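Local coordinates for trans-2-enoyl-CoA reductase (Treponema denticola ATCC 35405, PDB 4GGO), which catalyses the NADH-dependent reduction of the carbon-carbon double bond of trans-2-enoyl-CoA substrates such as crotonyl-CoA in fatty acid synthesis, at residues A258-L263 with A272-N277; T316-E321 with N336-D341. All coordinates share one frame; numbering follows the deposited sequence.

How the contacts relate
Contacts 1 and 2 lie in series along the chain, their centres about 13 Å apart, and meet through neighbouring strands of one parallel sheet. Strand 270-276 belongs to contact 1 and strand 338-339 to contact 2; probable backbone hydrogen bonds join them, Val276 N to Ile338 O at 2.8 Å and Ile338 N to Val274 O at 3.0 Å. Helix 248-266 packs on this sheet in contact 1, and helix 311-323 in contact 2. Both contacts lie near residues that bind NAD: side chains are about 5 Å apart for Val274 and Lys253, and about 6 Å for Ile340 and Tyr62. The side chain of substrate-binding Tyr234 is about 9 Å from those of Val274 and Ile340.

Contact 1: residues A258-L263 with A272-N277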
loop_
_atom_site.group_PDB
_atom_site.type_symbol
_atom_site.label_atom_id
_atom_site.label_comp_id
_atom_site.label_asym_id
_atom_site.label_seq_id
_atom_site.Cartn_x
_atom_site.Cartn_y
_atom_site.Cartn_z
ATOM N N ALA A 258 7.619 14.359 -10.039
ATOM C CA ALA A 258 7.924 14.921 -11.349
ATOM C C ALA A 258 7.219 14.133 -12.451
ATOM O O ALA A 258 6.877 14.680 -13.499
ATOM C CB ALA A 258 9.422 14.931 -11.581
ATOM N N THR A 259 7.005 12.845 -12.202
ATOM C CA THR A 259 6.322 11.981 -13.158
ATOM C C THR A 259 4.837 12.322 -13.262
ATOM O O THR A 259 4.306 12.471 -14.363
ATOM C CB THR A 259 6.494 10.491 -12.800
ATOM O OG1 THR A 259 7.877 10.129 -12.909
ATOM C CG2 THR A 259 5.675 9.618 -13.738
ATOM N N ALA A 260 4.174 12.453 -12.114
ATOM C CA ALA A 260 2.762 12.829 -12.072
ATOM C C ALA A 260 2.573 14.177 -12.741
ATOM O O ALA A 260 1.531 14.463 -13.330
ATOM C CB ALA A 260 2.274 12.890 -10.634
ATOM N N HIS A 261 3.605 15.002 -12.635
ATOM C CA HIS A 261 3.609 16.332 -13.209
ATOM C C HIS A 261 3.710 16.253 -14.728
ATOM O O HIS A 261 2.962 16.917 -15.446
ATOM C CB HIS A 261 4.787 17.115 -12.635
ATOM C CG HIS A 261 4.771 18.571 -12.973
ATOM N ND1 HIS A 261 5.836 19.204 -13.577
ATOM C CD2 HIS A 261 3.829 19.521 -12.778
ATOM C CE1 HIS A 261 5.546 20.481 -13.746
ATOM N NE2 HIS A 261 4.336 20.702 -13.267
ATOM N N ARG A 262 4.638 15.433 -15.212
ATOM C CA ARG A 262 4.835 15.257 -16.647
ATOM C C ARG A 262 3.635 14.563 -17.291
ATOM O O ARG A 262 3.270 14.864 -18.428
ATOM C CB ARG A 262 6.124 14.473 -16.917
ATOM C CG ARG A 262 6.417 14.242 -18.390
ATOM C CD ARG A 262 7.870 13.845 -18.629
ATOM N NE ARG A 262 8.184 12.504 -18.141
ATOM C CZ ARG A 262 8.809 12.250 -16.994
ATOM N NH1 ARG A 262 9.189 13.248 -16.207
ATOM N NH2 ARG A 262 9.054 10.998 -16.634
ATOM N N LEU A 263 3.023 13.642 -16.553
ATOM C CA LEU A 263 1.827 12.944 -17.017
ATOM C C LEU A 263 0.692 13.916 -17.343
ATOM O O LEU A 263 0.013 13.772 -18.360
ATOM C CB LEU A 263 1.357 11.931 -15.969
ATOM C CG LEU A 263 2.137 10.620 -15.848
ATOM C CD1 LEU A 263 1.581 9.773 -14.713
ATOM C CD2 LEU A 263 2.101 9.851 -17.161
ATOM N N ALA A 272 -3.509 13.180 -13.037
ATOM C CA ALA A 272 -2.517 12.385 -12.321
ATOM C C ALA A 272 -2.104 13.047 -11.011
ATOM O O ALA A 272 -1.874 14.255 -10.960
ATOM C CB ALA A 272 -1.298 12.150 -13.198
ATOM N N PHE A 273 -2.010 12.248 -9.952
ATOM C CA PHE A 273 -1.616 12.756 -8.645
ATOM C C PHE A 273 -0.705 11.777 -7.924
ATOM O O PHE A 273 -0.817 10.566 -8.099
ATOM C CB PHE A 273 -2.841 12.988 -7.756
ATOM C CG PHE A 273 -3.883 13.883 -8.358
ATOM C CD1 PHE A 273 -3.812 15.256 -8.197
ATOM C CD2 PHE A 273 -4.950 13.349 -9.060
ATOM C CE1 PHE A 273 -4.777 16.083 -8.741
ATOM C CE2 PHE A 273 -5.918 14.168 -9.607
ATOM C CZ PHE A 273 -5.832 15.537 -9.447
ATOM N N VAL A 274 0.194 12.310 -7.108
ATOM C CA VAL A 274 0.833 11.503 -6.086
ATOM C C VAL A 274 -0.037 11.615 -4.846
ATOM O O VAL A 274 -0.372 12.718 -4.415
ATOM C CB VAL A 274 2.255 11.990 -5.758
ATOM C CG1 VAL A 274 2.782 11.284 -4.515
ATOM C CG2 VAL A 274 3.184 11.758 -6.940
ATOM N N SER A 275 -0.434 10.476 -4.291
ATOM C CA SER A 275 -1.222 10.473 -3.068
ATOM C C SER A 275 -0.336 10.093 -1.893
ATOM O O SER A 275 0.157 8.966 -1.813
ATOM C CB SER A 275 -2.396 9.499 -3.180
ATOM O OG SER A 275 -3.191 9.531 -2.005
ATOM N N VAL A 276 -0.120 11.043 -0.991
ATOM C CA VAL A 276 0.691 10.792 0.190
ATOM C C VAL A 276 -0.188 10.212 1.289
ATOM O O VAL A 276 -1.078 10.887 1.806
ATOM C CB VAL A 276 1.377 12.072 0.698
ATOM C CG1 VAL A 276 2.422 11.726 1.749
ATOM C CG2 VAL A 276 2.017 12.821 -0.460
ATOM N N ASN A 277 0.062 8.953 1.630
ATOM C CA ASN A 277 -0.737 8.258 2.629
ATOM C C ASN A 277 -0.065 8.251 3.998
ATOM O O ASN A 277 1.069 8.709 4.145
ATOM C CB ASN A 277 -1.028 6.827 2.173
ATOM C CG ASN A 277 -1.821 6.778 0.876
ATOM O OD1 ASN A 277 -2.068 7.806 0.243
ATOM N ND2 ASN A 277 -2.216 5.575 0.474
#
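Ala272 fits its methyl group between the carbonyl oxygen of Ala260 and the first carbon of the Leu263 side chain, two groups about one turn apart on the helix. Ala272 CB lies 3.7 Å from Ala260 O and 3.8 Å from Leu263 CB, and Leu263 CD1 also comes near this methyl. Such close approach to a helix backbone suits alanine, whose side chain ends at CB. Ala260 answers from the helix with the same small group: its CB points at the strand and meets Val274 CG2 at 4.0 Å. That methyl stands beside the backbone N of Val274, because CG1 takes the place anti to it (chi1 170°), and the beta-branched valine thus turns one arm to the helix. No hydrogen bond crosses the interface; its side-chain contacts are apolar. Small residues here are consistent with the close 7.2 Å approach of the axes of helix 258-263 and strand 272-276, which stand at 163° between their directions, so helix and strand run nearly antiparallel. Trp210 of helix 208-219 also packs on Ala260 and Leu263, while Asn264 OD1 receives the backbone N-H of Ala272. Since strand 270-276 is parallel to its neighbour 227-233 in the sheet, helix 248-266 between them makes a beta-alpha-beta crossover, the building unit of the Rossmann fold.

Contact 2: residues T316-E321 with N336-D341; sequences TRLYAE and NRIRID
Leu318 carries CG on the far side of its CA-CB bond from the backbone N (chi1 173°) and so reaches across to segment 336-341 although its CB sets out to one side; Leu318 CD1 meets Ile338 CG2 at 3.8 Å and Ile340 CG2 at 4.1 Å. Ile340 has chi1 of 60°, which places CG1 between its backbone N and carbonyl carbon and brings CD1 to 4.1 Å from Leu318 CB. The leucine crosses both isoleucines at about a right angle; these branched residues offer several methyls to a buried apolar surface. Arg317 lays one face of its guanidinium over Ile340 CB. Its NH2 makes a weak hydrogen bond to Ile340 O, 3.2 Å long but only 123° at the hydrogen; its stronger partner is Glu309, while NH1 pairs with Asp342. Behind the interface, Arg339 grips Asp341 side-on, NE to OD1 at 2.9 Å and NH2 to OD2, nearly in the guanidinium plane. Helix 311-323 thereby packs on strand 338-339 at the edge of the parallel sheet: Leu318 also touches Ser275 of the adjoining strand 270-276, and Tyr319 turns to helix 61-74.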
loop_
_atom_site.group_PDB
_atom_site.type_symbol
_atom_site.label_atom_id
_atom_site.label_comp_id
_atom_site.label_asym_id
_atom_site.label_seq_id
_atom_site.Cartn_x
_atom_site.Cartn_y
_atom_site.Cartn_z
ATOM N N THR A 316 -10.910 4.327 1.819
ATOM C CA THR A 316 -12.312 4.723 1.753
ATOM C C THR A 316 -12.443 6.235 1.924
ATOM O O THR A 316 -13.239 6.874 1.239
ATOM C CB THR A 316 -13.181 4.001 2.800
ATOM O OG1 THR A 316 -12.567 4.097 4.091
ATOM C CG2 THR A 316 -13.360 2.538 2.428
ATOM N N ARG A 317 -11.647 6.805 2.826
ATOM C CA ARG A 317 -11.632 8.255 3.006
ATOM C C ARG A 317 -11.084 8.941 1.759
ATOM O O ARG A 317 -11.569 10.001 1.358
ATOM C CB ARG A 317 -10.816 8.657 4.240
ATOM C CG ARG A 317 -10.692 10.166 4.424
ATOM C CD ARG A 317 -10.438 10.555 5.878
ATOM N NE ARG A 317 -9.097 10.204 6.339
ATOM C CZ ARG A 317 -8.039 11.004 6.241
ATOM N NH1 ARG A 317 -8.159 12.201 5.686
ATOM N NH2 ARG A 317 -6.858 10.606 6.696
ATOM N N LEU A 318 -10.075 8.326 1.149
ATOM C CA LEU A 318 -9.496 8.828 -0.095
ATOM C C LEU A 318 -10.539 8.931 -1.207
ATOM O O LEU A 318 -10.642 9.957 -1.876
ATOM C CB LEU A 318 -8.346 7.927 -0.548
ATOM C CG LEU A 318 -7.750 8.229 -1.927
ATOM C CD1 LEU A 318 -7.035 9.575 -1.932
ATOM C CD2 LEU A 318 -6.809 7.113 -2.360
ATOM N N TYR A 319 -11.307 7.864 -1.403
ATOM C CA TYR A 319 -12.348 7.843 -2.427
ATOM C C TYR A 319 -13.452 8.852 -2.123
ATOM O O TYR A 319 -13.843 9.645 -2.981
ATOM C CB TYR A 319 -12.961 6.445 -2.539
ATOM C CG TYR A 319 -12.228 5.486 -3.457
ATOM C CD1 TYR A 319 -10.989 4.961 -3.108
ATOM C CD2 TYR A 319 -12.792 5.082 -4.661
ATOM C CE1 TYR A 319 -10.325 4.073 -3.946
ATOM C CE2 TYR A 319 -12.138 4.198 -5.502
ATOM C CZ TYR A 319 -10.905 3.695 -5.139
ATOM O OH TYR A 319 -10.254 2.813 -5.974
ATOM N N ALA A 320 -13.946 8.820 -0.891
ATOM C CA ALA A 320 -15.106 9.615 -0.507
ATOM C C ALA A 320 -14.802 11.100 -0.311
ATOM O O ALA A 320 -15.642 11.952 -0.599
ATOM C CB ALA A 320 -15.742 9.036 0.747
ATOM N N GLU A 321 -13.604 11.408 0.178
ATOM C CA GLU A 321 -13.282 12.776 0.577
ATOM C C GLU A 321 -12.203 13.451 -0.271
ATOM O O GLU A 321 -11.796 14.574 0.027
ATOM C CB GLU A 321 -12.889 12.819 2.055
ATOM C CG GLU A 321 -14.039 12.579 3.020
ATOM C CD GLU A 321 -14.894 13.816 3.230
ATOM O OE1 GLU A 321 -14.675 14.527 4.234
ATOM O OE2 GLU A 321 -15.781 14.078 2.392
ATOM N N ASN A 336 0.432 20.184 -5.505
ATOM C CA ASN A 336 -0.510 19.380 -6.286
ATOM C C ASN A 336 -0.535 17.896 -5.916
ATOM O O ASN A 336 -0.841 17.046 -6.752
ATOM C CB ASN A 336 -0.268 19.552 -7.790
ATOM C CG ASN A 336 -0.461 20.983 -8.250
ATOM O OD1 ASN A 336 -1.589 21.460 -8.377
ATOM N ND2 ASN A 336 0.643 21.676 -8.508
ATOM N N ARG A 337 -0.220 17.592 -4.662
ATOM C CA ARG A 337 -0.277 16.225 -4.167
ATOM C C ARG A 337 -1.521 16.028 -3.312
ATOM O O ARG A 337 -1.896 16.910 -2.538
ATOM C CB ARG A 337 0.965 15.902 -3.331
ATOM C CG ARG A 337 2.282 16.049 -4.074
ATOM C CD ARG A 337 3.471 15.887 -3.135
ATOM N NE ARG A 337 3.434 16.852 -2.040
ATOM C CZ ARG A 337 4.507 17.274 -1.376
ATOM N NH1 ARG A 337 5.710 16.819 -1.702
ATOM N NH2 ARG A 337 4.377 18.154 -0.392
ATOM N N ILE A 338 -2.165 14.875 -3.455
ATOM C CA ILE A 338 -3.257 14.507 -2.565
ATOM C C ILE A 338 -2.665 14.091 -1.222
ATOM O O ILE A 338 -1.722 13.303 -1.174
ATOM C CB ILE A 338 -4.099 13.355 -3.143
ATOM C CG1 ILE A 338 -4.781 13.792 -4.442
ATOM C CG2 ILE A 338 -5.137 12.889 -2.132
ATOM C CD1 ILE A 338 -5.613 12.709 -5.092
ATOM N N ARG A 339 -3.212 14.631 -0.136
ATOM C CA ARG A 339 -2.692 14.354 1.198
ATOM C C ARG A 339 -3.737 13.707 2.097
ATOM O O ARG A 339 -4.683 14.364 2.529
ATOM C CB ARG A 339 -2.191 15.646 1.855
ATOM C CG ARG A 339 -1.154 16.406 1.046
ATOM C CD ARG A 339 0.135 15.612 0.912
ATOM N NE ARG A 339 0.803 15.424 2.197
ATOM C CZ ARG A 339 1.709 16.259 2.697
ATOM N NH1 ARG A 339 2.056 17.345 2.021
ATOM N NH2 ARG A 339 2.269 16.008 3.873
ATOM N N ILE A 340 -3.569 12.420 2.382
ATOM C CA ILE A 340 -4.397 11.763 3.388
ATOM C C ILE A 340 -3.548 11.346 4.582
ATOM O O ILE A 340 -3.974 10.548 5.420
ATOM C CB ILE A 340 -5.191 10.565 2.827
ATOM C CG1 ILE A 340 -4.250 9.499 2.266
ATOM C CG2 ILE A 340 -6.181 11.033 1.765
ATOM C CD1 ILE A 340 -4.967 8.255 1.782
ATOM N N ASP A 341 -2.341 11.897 4.647
ATOM C CA ASP A 341 -1.509 11.795 5.839
ATOM C C ASP A 341 -1.717 13.052 6.677
ATOM O O ASP A 341 -0.931 13.356 7.577
ATOM C CB ASP A 341 -0.034 11.649 5.459
ATOM C CG ASP A 341 0.484 12.830 4.657
ATOM O OD1 ASP A 341 -0.331 13.538 4.029
ATOM O OD2 ASP A 341 1.713 13.049 4.652
#